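Local coordinates for DUF5012 domain-containing protein (Bacteroides thetaiotaomicron, PDB 5FQ8) that is of unknown function but is probably a surface lipoprotein, with an Ig-like domain followed by a BT_2262-like C-terminal domain, at residues 191-196 with 207-212. Residues are numbered along the deposited sequence; the frame is centred on the assembly and turned at random.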
ATOM      1  N   THR G 191      -7.084  33.257 -67.390  1.00113.82           N
ATOM      2  CA  THR G 191      -6.766  33.136 -65.970  1.00119.67           C
ATOM      3  C   THR G 191      -5.859  31.931 -65.651  1.00122.08           C
ATOM      4  O   THR G 191      -4.849  32.126 -64.979  1.00130.88           O
ATOM      5  CB  THR G 191      -8.039  33.075 -65.095  1.00123.29           C
ATOM      6  OG1 THR G 191      -9.170  32.744 -65.912  1.00121.27           O
ATOM      7  CG2 THR G 191      -8.273  34.392 -64.376  1.00131.89           C
ATOM      8  N   GLY G 192      -6.173  30.702 -66.083  1.00125.88           N
ATOM      9  CA  GLY G 192      -7.407  30.305 -66.739  1.00121.90           C
ATOM     10  C   GLY G 192      -8.319  29.595 -65.756  1.00115.48           C
ATOM     11  O   GLY G 192      -8.076  28.443 -65.398  1.00112.40           O
ATOM     12  N   THR G 193      -9.367  30.289 -65.315  1.00113.97           N
ATOM     13  CA  THR G 193     -10.292  29.791 -64.310  1.00109.21           C
ATOM     14  C   THR G 193     -11.714  29.824 -64.849  1.00107.10           C
ATOM     15  O   THR G 193     -12.035  30.586 -65.764  1.00112.36           O
ATOM     16  CB  THR G 193     -10.242  30.630 -63.029  1.00108.56           C
ATOM     17  OG1 THR G 193     -10.675  31.960 -63.325  1.00114.13           O
ATOM     18  CG2 THR G 193      -8.844  30.681 -62.474  1.00106.44           C
ATOM     19  N   LEU G 194     -12.570  28.994 -64.259  1.00100.35           N
ATOM     20  CA  LEU G 194     -13.997  29.040 -64.527  1.00 99.71           C
ATOM     21  C   LEU G 194     -14.740  29.230 -63.216  1.00100.24           C
ATOM     22  O   LEU G 194     -14.428  28.582 -62.215  1.00 85.69           O
ATOM     23  CB  LEU G 194     -14.480  27.779 -65.242  1.00 86.99           C
ATOM     24  CG  LEU G 194     -15.747  27.953 -66.082  1.00 85.16           C
ATOM     25  CD1 LEU G 194     -15.755  26.991 -67.242  1.00 83.19           C
ATOM     26  CD2 LEU G 194     -16.978  27.738 -65.254  1.00 86.23           C
ATOM     27  N   LYS G 195     -15.712  30.136 -63.228  1.00 94.39           N
ATOM     28  CA  LYS G 195     -16.530  30.445 -62.067  1.00 95.60           C
ATOM     29  C   LYS G 195     -17.899  29.808 -62.223  1.00 94.10           C
ATOM     30  O   LYS G 195     -18.427  29.715 -63.335  1.00 93.96           O
ATOM     31  CB  LYS G 195     -16.703  31.959 -61.889  1.00104.31           C
ATOM     32  CG  LYS G 195     -17.392  32.640 -63.075  1.00107.76           C
ATOM     33  CD  LYS G 195     -18.306  33.800 -62.689  1.00103.93           C
ATOM     34  CE  LYS G 195     -17.550  35.019 -62.209  1.00114.67           C
ATOM     35  NZ  LYS G 195     -17.359  34.998 -60.738  1.00107.79           N
ATOM     36  N   TRP G 196     -18.472  29.373 -61.107  1.00103.17           N
ATOM     37  CA  TRP G 196     -19.892  29.064 -61.101  1.00 90.81           C
ATOM     38  C   TRP G 196     -20.387  29.077 -59.669  1.00 91.56           C
ATOM     39  O   TRP G 196     -19.626  28.835 -58.729  1.00 90.44           O
ATOM     40  CB  TRP G 196     -20.204  27.722 -61.784  1.00 93.11           C
ATOM     41  CG  TRP G 196     -19.653  26.473 -61.131  1.00 89.02           C
ATOM     42  CD1 TRP G 196     -20.101  25.875 -59.994  1.00 82.24           C
ATOM     43  CD2 TRP G 196     -18.589  25.652 -61.620  1.00 80.24           C
ATOM     44  NE1 TRP G 196     -19.368  24.754 -59.729  1.00 78.71           N
ATOM     45  CE2 TRP G 196     -18.428  24.596 -60.711  1.00 77.45           C
ATOM     46  CE3 TRP G 196     -17.744  25.721 -62.726  1.00 79.74           C
ATOM     47  CZ2 TRP G 196     -17.457  23.610 -60.879  1.00 74.49           C
ATOM     48  CZ3 TRP G 196     -16.778  24.750 -62.889  1.00 76.60           C
ATOM     49  CH2 TRP G 196     -16.643  23.706 -61.972  1.00 73.93           C
ATOM     50  N   ASP G 207     -20.229  28.799 -54.057  1.00107.06           N
ATOM     51  CA  ASP G 207     -19.662  29.814 -54.944  1.00111.03           C
ATOM     52  C   ASP G 207     -18.229  29.442 -55.334  1.00106.73           C
ATOM     53  O   ASP G 207     -17.259  30.127 -55.035  1.00108.68           O
ATOM     54  CB  ASP G 207     -19.724  31.189 -54.281  1.00110.41           C
ATOM     55  CG  ASP G 207     -18.885  31.268 -53.016  1.00114.75           C
ATOM     56  OD1 ASP G 207     -18.344  30.227 -52.582  1.00110.05           O
ATOM     57  OD2 ASP G 207     -18.763  32.380 -52.462  1.00129.49           O
ATOM     58  N   ILE G 208     -18.078  28.336 -56.046  1.00104.73           N
ATOM     59  CA  ILE G 208     -16.745  27.781 -56.228  1.00102.16           C
ATOM     60  C   ILE G 208     -16.114  28.278 -57.518  1.00100.01           C
ATOM     61  O   ILE G 208     -16.777  28.893 -58.362  1.00 98.05           O
ATOM     62  CB  ILE G 208     -16.781  26.243 -56.187  1.00104.37           C
ATOM     63  CG1 ILE G 208     -17.157  25.676 -57.547  1.00104.73           C
ATOM     64  CG2 ILE G 208     -17.788  25.759 -55.154  1.00112.50           C
ATOM     65  CD1 ILE G 208     -17.208  24.185 -57.534  1.00105.99           C
ATOM     66  N   ILE G 209     -14.823  28.009 -57.668  1.00 98.22           N
ATOM     67  CA  ILE G 209     -14.062  28.436 -58.832  1.00 97.95           C
ATOM     68  C   ILE G 209     -12.841  27.535 -58.924  1.00101.33           C
ATOM     69  O   ILE G 209     -12.280  27.121 -57.904  1.00106.45           O
ATOM     70  CB  ILE G 209     -13.695  29.936 -58.725  1.00 99.53           C
ATOM     71  CG1 ILE G 209     -13.189  30.471 -60.060  1.00 98.14           C
ATOM     72  CG2 ILE G 209     -12.677  30.164 -57.623  1.00105.73           C
ATOM     73  CD1 ILE G 209     -13.214  31.980 -60.141  1.00106.49           C
ATOM     74  N   VAL G 210     -12.446  27.199 -60.152  1.00101.27           N
ATOM     75  CA  VAL G 210     -11.444  26.164 -60.373  1.00 96.33           C
ATOM     76  C   VAL G 210     -10.316  26.680 -61.255  1.00 97.07           C
ATOM     77  O   VAL G 210     -10.508  27.548 -62.111  1.00103.99           O
ATOM     78  CB  VAL G 210     -12.070  24.899 -60.995  1.00 91.70           C
ATOM     79  CG1 VAL G 210     -13.263  24.448 -60.172  1.00 91.90           C
ATOM     80  CG2 VAL G 210     -12.472  25.154 -62.435  1.00 93.25           C
ATOM     81  N   LYS G 211      -9.128  26.112 -61.041  1.00 97.96           N
ATOM     82  CA  LYS G 211      -7.917  26.468 -61.768  1.00 96.66           C
ATOM     83  C   LYS G 211      -6.988  25.262 -61.780  1.00 96.21           C
ATOM     84  O   LYS G 211      -7.008  24.442 -60.859  1.00 98.29           O
ATOM     85  CB  LYS G 211      -7.210  27.671 -61.133  1.00 98.22           C
ATOM     86  CG  LYS G 211      -5.810  27.935 -61.667  1.00 95.17           C
ATOM     87  CD  LYS G 211      -5.069  28.956 -60.837  1.00 90.27           C
ATOM     88  CE  LYS G 211      -5.621  30.337 -61.086  1.00 90.89           C
ATOM     89  NZ  LYS G 211      -5.682  30.599 -62.549  1.00 92.78           N
ATOM     90  N   GLN G 212      -6.180  25.157 -62.829  1.00 96.28           N
ATOM     91  CA  GLN G 212      -5.200  24.086 -62.929  1.00 86.81           C
ATOM     92  C   GLN G 212      -3.980  24.323 -62.050  1.00 82.90           C
ATOM     93  O   GLN G 212      -4.021  25.097 -61.092  1.00 90.46           O
ATOM     94  CB  GLN G 212      -4.768  23.907 -64.375  1.00 72.47           C
ATOM     95  CG  GLN G 212      -5.489  22.786 -65.064  1.00 83.04           C
ATOM     96  CD  GLN G 212      -5.638  23.017 -66.536  1.00 80.35           C
ATOM     97  OE1 GLN G 212      -5.610  24.150 -66.999  1.00 86.39           O
ATOM     98  NE2 GLN G 212      -5.794  21.941 -67.290  1.00 73.29           N
ATOM     99  OXT GLN G 212      -2.928  23.724 -62.277  1.00 84.98           O
TER
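Trp196 and Ile208 both take the crowded first torsion, with CG and CG1 respectively between the backbone N and carbonyl carbon (chi1 65° and 84°), which brings the indole and the isoleucine branch together obliquely. Ile208 CG1 sits over one indole face, displaced toward the rim, and its CD1 reaches within 3.4 Å of Trp196 CZ2. Farther along the ring, Trp196 CH2 touches Val210 CG1 at 3.9 Å, while Leu194 CD2 lies at the ring edge. Trp196 NE1 donates to Phe136 O, and the two rings meet edge-to-face. An alanine here would remove the indole and its N-H, and would probably loosen the packing against Ile208 and Val210. Trp196 N bonds almost straight to Ile208 O (3.3 Å, 177°), and Leu194 and Val210 form an antiparallel hydrogen-bonded pair whose Leu194 N to Val210 O bond is weak. On the face bearing Thr193, Lys195 and Ile209, Lys211 bends at its end to bring NZ past Thr193 CG2 to a weak bond with Thr191 O, 3.0 Å away. The hairpin of strands 193-200 and 204-211 is flanked by strand 181-188 beside the first and strands 98-102 and 106-110 beside the second, with Ile121 of strand 120-125 against Trp196 and Val210.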